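Local coordinates for adhesion and penetration protein autotransporter (Haemophilus influenzae, PDB 3SYJ) that promotes bacterial aggregation and adherence to host cells through its self-associating passenger domain, which is also a probable serine protease, at residues D79-A84 with Q91-Y96; L121-T126 with E400-S405; T305-S310 with D355-A360. All blocks are in the same frame, centred on the assembly; numbering follows the deposited sequence.

Contact 1: D79-A84 with Q91-Y96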
loop_
_atom_site.group_PDB
_atom_site.type_symbol
_atom_site.label_atom_id
_atom_site.label_comp_id
_atom_site.label_asym_id
_atom_site.label_seq_id
_atom_site.Cartn_x
_atom_site.Cartn_y
_atom_site.Cartn_z
ATOM N N ASP A 79 60.716 -36.512 5.970
ATOM C CA ASP A 79 59.829 -35.364 6.115
ATOM C C ASP A 79 58.367 -35.771 6.035
ATOM O O ASP A 79 58.042 -36.884 5.611
ATOM C CB ASP A 79 60.146 -34.312 5.047
ATOM C CG ASP A 79 60.224 -34.897 3.654
ATOM O OD1 ASP A 79 59.268 -35.585 3.243
ATOM O OD2 ASP A 79 61.239 -34.664 2.963
ATOM N N VAL A 80 57.485 -34.869 6.454
ATOM C CA VAL A 80 56.051 -35.113 6.372
ATOM C C VAL A 80 55.354 -33.863 5.875
ATOM O O VAL A 80 55.920 -32.771 5.925
ATOM C CB VAL A 80 55.452 -35.522 7.738
ATOM C CG1 VAL A 80 55.918 -36.925 8.128
ATOM C CG2 VAL A 80 55.820 -34.515 8.815
ATOM N N ASP A 81 54.128 -34.010 5.386
ATOM C CA ASP A 81 53.317 -32.841 5.076
ATOM C C ASP A 81 51.863 -33.094 5.430
ATOM O O ASP A 81 51.477 -34.228 5.694
ATOM C CB ASP A 81 53.483 -32.392 3.612
ATOM C CG ASP A 81 53.099 -33.466 2.616
ATOM O OD1 ASP A 81 52.862 -34.624 3.030
ATOM O OD2 ASP A 81 53.043 -33.149 1.411
ATOM N N PHE A 82 51.062 -32.036 5.430
ATOM C CA PHE A 82 49.707 -32.105 5.953
ATOM C C PHE A 82 48.749 -31.329 5.074
ATOM O O PHE A 82 49.172 -30.572 4.205
ATOM C CB PHE A 82 49.663 -31.532 7.370
ATOM C CG PHE A 82 50.606 -32.204 8.326
ATOM C CD1 PHE A 82 50.212 -33.329 9.033
ATOM C CD2 PHE A 82 51.886 -31.707 8.521
ATOM C CE1 PHE A 82 51.081 -33.952 9.917
ATOM C CE2 PHE A 82 52.758 -32.320 9.394
ATOM C CZ PHE A 82 52.352 -33.447 10.100
ATOM N N GLY A 83 47.454 -31.513 5.307
ATOM C CA GLY A 83 46.444 -30.757 4.592
ATOM C C GLY A 83 45.514 -31.643 3.797
ATOM O O GLY A 83 45.155 -32.740 4.231
ATOM N N ALA A 84 45.126 -31.164 2.624
ATOM C CA ALA A 84 44.210 -31.894 1.774
ATOM C C ALA A 84 44.946 -32.517 0.596
ATOM O O ALA A 84 46.079 -32.131 0.281
ATOM C CB ALA A 84 43.109 -30.976 1.292
ATOM N N GLN A 91 47.419 -24.124 -2.368
ATOM C CA GLN A 91 47.531 -24.734 -1.046
ATOM C C GLN A 91 48.897 -24.517 -0.423
ATOM O O GLN A 91 49.027 -24.488 0.800
ATOM C CB GLN A 91 47.217 -26.230 -1.087
ATOM C CG GLN A 91 47.453 -26.918 0.254
ATOM C CD GLN A 91 46.902 -28.340 0.305
ATOM O OE1 GLN A 91 46.960 -29.082 -0.689
ATOM N NE2 GLN A 91 46.366 -28.728 1.469
ATOM N N HIS A 92 49.917 -24.379 -1.265
ATOM C CA HIS A 92 51.276 -24.184 -0.773
ATOM C C HIS A 92 51.621 -25.190 0.317
ATOM O O HIS A 92 52.034 -24.813 1.424
ATOM C CB HIS A 92 51.445 -22.764 -0.236
ATOM C CG HIS A 92 51.336 -21.712 -1.291
ATOM N ND1 HIS A 92 52.439 -21.166 -1.912
ATOM C CD2 HIS A 92 50.256 -21.125 -1.853
ATOM C CE1 HIS A 92 52.041 -20.276 -2.804
ATOM N NE2 HIS A 92 50.722 -20.231 -2.789
ATOM N N ARG A 93 51.452 -26.473 0.012
ATOM C CA ARG A 93 51.783 -27.501 0.987
ATOM C C ARG A 93 53.247 -27.360 1.420
ATOM O O ARG A 93 54.128 -27.063 0.611
ATOM C CB ARG A 93 51.484 -28.898 0.447
ATOM C CG ARG A 93 51.148 -29.892 1.545
ATOM C CD ARG A 93 50.969 -31.304 1.004
ATOM N NE ARG A 93 49.636 -31.534 0.457
ATOM C CZ ARG A 93 49.401 -31.862 -0.808
ATOM N NH1 ARG A 93 50.410 -32.008 -1.664
ATOM N NH2 ARG A 93 48.156 -32.054 -1.216
ATOM N N PHE A 94 53.494 -27.551 2.707
ATOM C CA PHE A 94 54.814 -27.308 3.264
ATOM C C PHE A 94 55.486 -28.614 3.671
ATOM O O PHE A 94 54.855 -29.492 4.258
ATOM C CB PHE A 94 54.703 -26.360 4.454
ATOM C CG PHE A 94 56.023 -25.885 4.979
ATOM C CD1 PHE A 94 56.728 -24.887 4.327
ATOM C CD2 PHE A 94 56.552 -26.425 6.139
ATOM C CE1 PHE A 94 57.949 -24.448 4.813
ATOM C CE2 PHE A 94 57.760 -25.992 6.632
ATOM C CZ PHE A 94 58.465 -24.999 5.967
ATOM N N THR A 95 56.769 -28.740 3.352
ATOM C CA THR A 95 57.525 -29.928 3.702
ATOM C C THR A 95 58.197 -29.748 5.056
ATOM O O THR A 95 59.158 -28.986 5.184
ATOM C CB THR A 95 58.576 -30.256 2.618
ATOM O OG1 THR A 95 57.925 -30.395 1.343
ATOM C CG2 THR A 95 59.305 -31.551 2.944
ATOM N N TYR A 96 57.671 -30.422 6.077
ATOM C CA TYR A 96 58.274 -30.382 7.401
ATOM C C TYR A 96 59.356 -31.449 7.498
ATOM O O TYR A 96 59.081 -32.622 7.272
ATOM C CB TYR A 96 57.211 -30.602 8.484
ATOM C CG TYR A 96 56.199 -29.481 8.547
ATOM C CD1 TYR A 96 56.475 -28.309 9.244
ATOM C CD2 TYR A 96 54.977 -29.589 7.901
ATOM C CE1 TYR A 96 55.558 -27.272 9.284
ATOM C CE2 TYR A 96 54.058 -28.573 7.942
ATOM C CZ TYR A 96 54.355 -27.412 8.631
ATOM O OH TYR A 96 53.437 -26.401 8.662
HETATM O O HOH W 1 52.302 -29.497 5.033
#
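V80 and Y96 face each other as an antiparallel hydrogen-bonded pair: V80 N donates to Y96 O and Y96 N returns a bond to V80 O, both at 2.9 Å. Their side chains lie on the same face of the sheet, where V80 CG2 reaches Y96 CB at 4.2 Å. The F82 ring joins them there, bringing its CD2 to within 3.8 Å of Y96 CD2. The two rings are oblique, their planes 59° apart, and Y96 CD2 sits near the plane of the F82 ring at its edge. Where the direct pairing stops, a water carries it on, accepting from F82 N and donating to F94 O. Farther along, R93 bends at chi3 (-83°), which turns NE back toward the 79-84 segment, and NH2 gives a straight bond of 2.6 Å to A84 O, which lies almost in the guanidinium plane. The same NH2 also donates to G86 O, within the turn that joins the segments. G83 adopts backbone angles (phi 120°) suited to glycine. Outside the pair, L121 of strand 120-121 packs on V80 and Y96, while Y96 OH is held by E127 and R403. The chemistry thus changes along this hairpin-like connection of the protease domain: its strand end is closed by apolar packing and paired amides, whereas its turn relies on a cationic guanidinium satisfying two backbone carbonyl oxygens.

Contact 2: L121-T126 with E400-S405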
loop_
_atom_site.group_PDB
_atom_site.type_symbol
_atom_site.label_atom_id
_atom_site.label_comp_id
_atom_site.label_asym_id
_atom_site.label_seq_id
_atom_site.Cartn_x
_atom_site.Cartn_y
_atom_site.Cartn_z
ATOM N N LEU A 121 60.403 -32.173 14.157
ATOM C CA LEU A 121 60.360 -31.491 12.864
ATOM C C LEU A 121 61.097 -30.160 12.947
ATOM O O LEU A 121 61.302 -29.635 14.030
ATOM C CB LEU A 121 58.910 -31.257 12.451
ATOM C CG LEU A 121 58.063 -32.528 12.424
ATOM C CD1 LEU A 121 56.610 -32.210 12.078
ATOM C CD2 LEU A 121 58.648 -33.523 11.443
ATOM N N HIS A 122 61.495 -29.611 11.807
ATOM C CA HIS A 122 62.302 -28.400 11.820
ATOM C C HIS A 122 61.474 -27.126 12.001
ATOM O O HIS A 122 62.023 -26.080 12.343
ATOM C CB HIS A 122 63.234 -28.320 10.596
ATOM C CG HIS A 122 62.587 -27.789 9.353
ATOM N ND1 HIS A 122 61.452 -28.345 8.802
ATOM C CD2 HIS A 122 62.943 -26.770 8.532
ATOM C CE1 HIS A 122 61.126 -27.681 7.708
ATOM N NE2 HIS A 122 62.012 -26.718 7.524
ATOM N N LYS A 123 60.159 -27.226 11.803
ATOM C CA LYS A 123 59.262 -26.083 11.983
ATOM C C LYS A 123 58.019 -26.450 12.786
ATOM O O LYS A 123 57.585 -27.601 12.757
ATOM C CB LYS A 123 58.819 -25.540 10.630
ATOM C CG LYS A 123 59.913 -24.867 9.822
ATOM C CD LYS A 123 60.273 -23.503 10.370
ATOM C CE LYS A 123 61.304 -22.828 9.474
ATOM N NZ LYS A 123 61.607 -21.430 9.908
ATOM N N PHE A 124 57.443 -25.476 13.493
ATOM C CA PHE A 124 56.128 -25.662 14.113
ATOM C C PHE A 124 55.112 -25.899 13.003
ATOM O O PHE A 124 55.110 -25.179 12.007
ATOM C CB PHE A 124 55.686 -24.430 14.904
ATOM C CG PHE A 124 56.450 -24.199 16.178
ATOM C CD1 PHE A 124 57.355 -25.131 16.645
ATOM C CD2 PHE A 124 56.230 -23.046 16.926
ATOM C CE1 PHE A 124 58.047 -24.905 17.830
ATOM C CE2 PHE A 124 56.915 -22.822 18.114
ATOM C CZ PHE A 124 57.824 -23.749 18.565
ATOM N N VAL A 125 54.246 -26.898 13.171
ATOM C CA VAL A 125 53.220 -27.177 12.171
ATOM C C VAL A 125 52.018 -26.259 12.362
ATOM O O VAL A 125 51.468 -26.174 13.454
ATOM C CB VAL A 125 52.759 -28.654 12.213
ATOM C CG1 VAL A 125 51.561 -28.870 11.273
ATOM C CG2 VAL A 125 53.918 -29.592 11.872
ATOM N N THR A 126 51.611 -25.579 11.296
ATOM C CA THR A 126 50.552 -24.576 11.386
ATOM C C THR A 126 49.197 -25.068 10.865
ATOM O O THR A 126 48.157 -24.519 11.218
ATOM C CB THR A 126 50.926 -23.327 10.574
ATOM O OG1 THR A 126 51.230 -23.715 9.226
ATOM C CG2 THR A 126 52.143 -22.608 11.199
ATOM N N GLU A 400 65.650 -14.768 4.005
ATOM C CA GLU A 400 65.164 -15.134 2.678
ATOM C C GLU A 400 65.050 -16.650 2.534
ATOM O O GLU A 400 65.911 -17.386 3.010
ATOM C CB GLU A 400 66.079 -14.563 1.595
ATOM C CG GLU A 400 65.547 -14.730 0.179
ATOM C CD GLU A 400 66.464 -14.110 -0.870
ATOM O OE1 GLU A 400 67.514 -13.552 -0.499
ATOM O OE2 GLU A 400 66.135 -14.174 -2.068
ATOM N N HIS A 401 63.978 -17.106 1.889
ATOM C CA HIS A 401 63.713 -18.539 1.688
ATOM C C HIS A 401 63.373 -19.284 2.977
ATOM O O HIS A 401 63.410 -20.514 3.019
ATOM C CB HIS A 401 64.876 -19.235 0.963
ATOM C CG HIS A 401 65.175 -18.657 -0.387
ATOM N ND1 HIS A 401 66.442 -18.272 -0.770
ATOM C CD2 HIS A 401 64.363 -18.368 -1.431
ATOM C CE1 HIS A 401 66.400 -17.786 -1.998
ATOM N NE2 HIS A 401 65.149 -17.829 -2.420
ATOM N N ASP A 402 63.055 -18.539 4.029
ATOM C CA ASP A 402 62.634 -19.149 5.280
ATOM C C ASP A 402 61.203 -18.758 5.625
ATOM O O ASP A 402 60.821 -17.595 5.499
ATOM C CB ASP A 402 63.569 -18.766 6.424
ATOM C CG ASP A 402 63.089 -19.299 7.763
ATOM O OD1 ASP A 402 63.513 -20.412 8.149
ATOM O OD2 ASP A 402 62.273 -18.617 8.419
ATOM N N ARG A 403 60.418 -19.739 6.062
ATOM C CA ARG A 403 59.038 -19.515 6.463
ATOM C C ARG A 403 58.937 -19.470 7.984
ATOM O O ARG A 403 59.433 -20.363 8.676
ATOM C CB ARG A 403 58.145 -20.638 5.928
ATOM C CG ARG A 403 56.695 -20.255 5.704
ATOM C CD ARG A 403 55.859 -21.490 5.399
ATOM N NE ARG A 403 55.659 -22.272 6.610
ATOM C CZ ARG A 403 54.716 -23.195 6.765
ATOM N NH1 ARG A 403 53.878 -23.477 5.770
ATOM N NH2 ARG A 403 54.612 -23.833 7.922
ATOM N N LEU A 404 58.295 -18.431 8.503
ATOM C CA LEU A 404 58.050 -18.332 9.932
ATOM C C LEU A 404 56.695 -18.961 10.247
ATOM O O LEU A 404 55.710 -18.687 9.563
ATOM C CB LEU A 404 58.108 -16.865 10.397
ATOM C CG LEU A 404 57.969 -16.582 11.901
ATOM C CD1 LEU A 404 58.733 -15.324 12.323
ATOM C CD2 LEU A 404 56.504 -16.491 12.342
ATOM N N SER A 405 56.665 -19.817 11.268
ATOM C CA SER A 405 55.437 -20.455 11.736
ATOM C C SER A 405 54.869 -19.739 12.959
ATOM O O SER A 405 55.521 -19.666 14.008
ATOM C CB SER A 405 55.713 -21.910 12.111
ATOM O OG SER A 405 56.044 -22.684 10.974
HETATM O O HOH W 2 59.491 -20.016 12.115
#
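The seam between the N-terminal protease domain and the parallel beta-helix of the passenger runs through this contact, where the loop after strand 120-121 meets the start of strand 403-407. K123 carries much of it. Its chain bends at chi2 (-74°), which sets CD on course for R403 O, 3.7 Å away, and the ammonium group beyond it is gripped from several directions. NZ donates to R403 O at 2.7 Å, from a position tilted 30° out of that carbonyl's plane, and forms a salt bridge with D402 OD1 at 2.8 Å, meeting the carboxylate on its syn side. G381 O accepts from NZ as well, and a water that takes the S405 amide hydrogen adds a weak bond. With two carbonyls and a carboxylate around it, the buried amine probably remains protonated. D402 OD1 is steadied in turn by Q380 NE2. Farther along the strand, S405 OG donates to F124 O at 2.9 Å, in the carbonyl plane and on a lone pair. The hydroxyl bond is flanked by carbon: F124 CB and T126 CG2 each approach S405 CB to 3.8 Å. T126 turns its OG1 to a hydrogen bond with S425 OG on strand 423-427, while R403, its chain bent at chi3, makes a cation-pi contact with F94. The loop therefore lies against two successive parallel strands of the solenoid, 403-407 and 423-427, and Y96 of strand 96-100 packs on K123 and V125 from the protease side.

Contact 3: T305-S310 with D355-A360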
loop_
_atom_site.group_PDB
_atom_site.type_symbol
_atom_site.label_atom_id
_atom_site.label_comp_id
_atom_site.label_asym_id
_atom_site.label_seq_id
_atom_site.Cartn_x
_atom_site.Cartn_y
_atom_site.Cartn_z
ATOM N N THR A 305 71.794 -23.248 23.331
ATOM C CA THR A 305 72.302 -23.911 22.127
ATOM C C THR A 305 71.466 -23.556 20.909
ATOM O O THR A 305 70.243 -23.458 20.997
ATOM C CB THR A 305 72.351 -25.441 22.283
ATOM O OG1 THR A 305 71.027 -25.946 22.510
ATOM C CG2 THR A 305 73.240 -25.822 23.452
ATOM N N LEU A 306 72.137 -23.359 19.776
ATOM C CA LEU A 306 71.476 -22.929 18.548
ATOM C C LEU A 306 71.849 -23.838 17.385
ATOM O O LEU A 306 72.507 -24.863 17.570
ATOM C CB LEU A 306 71.864 -21.487 18.205
ATOM C CG LEU A 306 71.689 -20.419 19.284
ATOM C CD1 LEU A 306 72.499 -19.181 18.936
ATOM C CD2 LEU A 306 70.228 -20.059 19.463
ATOM N N ALA A 307 71.435 -23.453 16.183
ATOM C CA ALA A 307 71.847 -24.170 14.993
ATOM C C ALA A 307 73.361 -24.184 14.961
ATOM O O ALA A 307 73.994 -23.135 15.045
ATOM C CB ALA A 307 71.306 -23.504 13.755
ATOM N N ASN A 308 73.937 -25.374 14.845
ATOM C CA ASN A 308 75.384 -25.517 14.770
ATOM C C ASN A 308 75.875 -25.776 13.336
ATOM O O ASN A 308 75.725 -26.875 12.804
ATOM C CB ASN A 308 75.851 -26.613 15.724
ATOM C CG ASN A 308 77.352 -26.718 15.788
ATOM O OD1 ASN A 308 78.058 -26.162 14.946
ATOM N ND2 ASN A 308 77.854 -27.433 16.786
ATOM N N MET A 309 76.465 -24.758 12.718
ATOM C CA MET A 309 76.860 -24.827 11.313
ATOM C C MET A 309 78.073 -25.708 11.067
ATOM O O MET A 309 78.368 -26.059 9.924
ATOM C CB MET A 309 77.142 -23.427 10.773
ATOM C CG MET A 309 75.962 -22.496 10.892
ATOM S SD MET A 309 74.585 -23.078 9.894
ATOM C CE MET A 309 73.228 -22.610 10.956
ATOM N N SER A 310 78.789 -26.056 12.128
ATOM C CA SER A 310 79.951 -26.917 11.975
ATOM C C SER A 310 79.530 -28.385 11.893
ATOM O O SER A 310 80.346 -29.254 11.591
ATOM C CB SER A 310 80.953 -26.696 13.109
ATOM O OG SER A 310 80.492 -27.271 14.318
ATOM N N ASP A 355 72.370 -11.639 14.937
ATOM C CA ASP A 355 71.495 -12.556 14.225
ATOM C C ASP A 355 71.363 -13.836 15.030
ATOM O O ASP A 355 72.300 -14.254 15.715
ATOM C CB ASP A 355 72.061 -12.892 12.851
ATOM C CG ASP A 355 71.985 -11.737 11.899
ATOM O OD1 ASP A 355 71.300 -10.747 12.230
ATOM O OD2 ASP A 355 72.607 -11.817 10.821
ATOM N N ILE A 356 70.191 -14.452 14.945
ATOM C CA ILE A 356 69.939 -15.708 15.633
ATOM C C ILE A 356 69.349 -16.755 14.700
ATOM O O ILE A 356 68.316 -16.534 14.061
ATOM C CB ILE A 356 69.002 -15.518 16.832
ATOM C CG1 ILE A 356 69.684 -14.659 17.899
ATOM C CG2 ILE A 356 68.591 -16.876 17.404
ATOM C CD1 ILE A 356 70.816 -15.367 18.612
ATOM N N ASN A 357 70.002 -17.896 14.617
ATOM C CA ASN A 357 69.498 -19.087 13.984
ATOM C C ASN A 357 69.380 -20.203 15.002
ATOM O O ASN A 357 70.322 -20.849 15.360
ATOM C CB ASN A 357 70.379 -19.503 12.814
ATOM C CG ASN A 357 69.809 -20.642 12.010
ATOM O OD1 ASN A 357 68.827 -21.241 12.346
ATOM N ND2 ASN A 357 70.428 -20.905 10.925
ATOM N N GLN A 358 68.162 -20.363 15.460
ATOM C CA GLN A 358 67.788 -21.326 16.446
ATOM C C GLN A 358 67.694 -22.775 15.920
ATOM O O GLN A 358 67.553 -23.694 16.659
ATOM C CB GLN A 358 66.481 -20.858 17.057
ATOM C CG GLN A 358 66.465 -20.782 18.546
ATOM C CD GLN A 358 65.200 -20.210 19.122
ATOM O OE1 GLN A 358 64.587 -19.360 18.554
ATOM N NE2 GLN A 358 64.840 -20.678 20.241
ATOM N N GLY A 359 67.792 -22.941 14.624
ATOM C CA GLY A 359 67.608 -24.223 14.021
ATOM C C GLY A 359 66.224 -24.765 14.234
ATOM O O GLY A 359 65.280 -24.176 13.796
ATOM N N ALA A 360 66.116 -25.880 14.937
ATOM C CA ALA A 360 64.798 -26.471 15.190
ATOM C C ALA A 360 64.182 -25.971 16.497
ATOM O O ALA A 360 63.044 -26.320 16.840
ATOM C CB ALA A 360 64.883 -27.989 15.197
#
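L306 meets three consecutive residues of the 355-360 segment, and its side chain can be followed outward atom by atom. CB rests against N357 O at 3.3 Å; CG stands anti to the carbonyl carbon (chi1 -53°) and is still 4.2 Å from that same oxygen. Beyond CG the chain forks. CD1 points to I356 CD1, whereas CD2 lies 3.9 Å from Q358 CG and 4.1 Å from I356 CG2; the leucine crosses the isoleucine at about a right angle and touches it with both branches. The oxygen beneath L306 CB is occupied: A307 N donates to N357 O at 2.9 Å, a single backbone bond between segments whose directions differ by 79°. A307 CB then leans on the amide group of N357, 3.6 Å from OD1, and M309 CE comes to 3.3 Å from N357 ND2, the two side chains crossing at about a right angle. N357 OD1 is also held by an Asx turn, in which G359 N donates to it. The turn passes through G359 at positive phi (63°), a conformation favouring glycine, and any CB there would crowd A307 CB. Q358 directs its polar end the other way, to W379 NE1 and the carbonyl of E338. On the opposite segment, N308 OD1 makes a second Asx turn, receiving both the amide and the hydroxyl of S310 from the same face of its plane. Aliphatic packing beside Asx turns, with strand 356-357 running parallel to strand 379-380 of the next coil, fits the first turns of a right-handed beta-helix, here that of the passenger domain.

Contact 2 is the bridge of the set: it is buried and joins the protease domain to the beta-helix, whereas contact 1 lies wholly within the former and contact 3 belongs to the latter. Contacts 1 and 2 touch directly, with centres 11 Å apart, because Y96 and F94 share R403 as a partner. Contact 3, also largely buried, meets contact 2 only through A360 packing on L121 and H122, and stays about 10 Å from contact 1 at the nearest atoms. The chemistry differs with place: partly exposed contact 1 combines strand pairing with an arginine on a carbonyl, the interdomain seam uses ionic and hydroxyl bonds, and the solenoid end pairs aliphatic packing with one backbone bond.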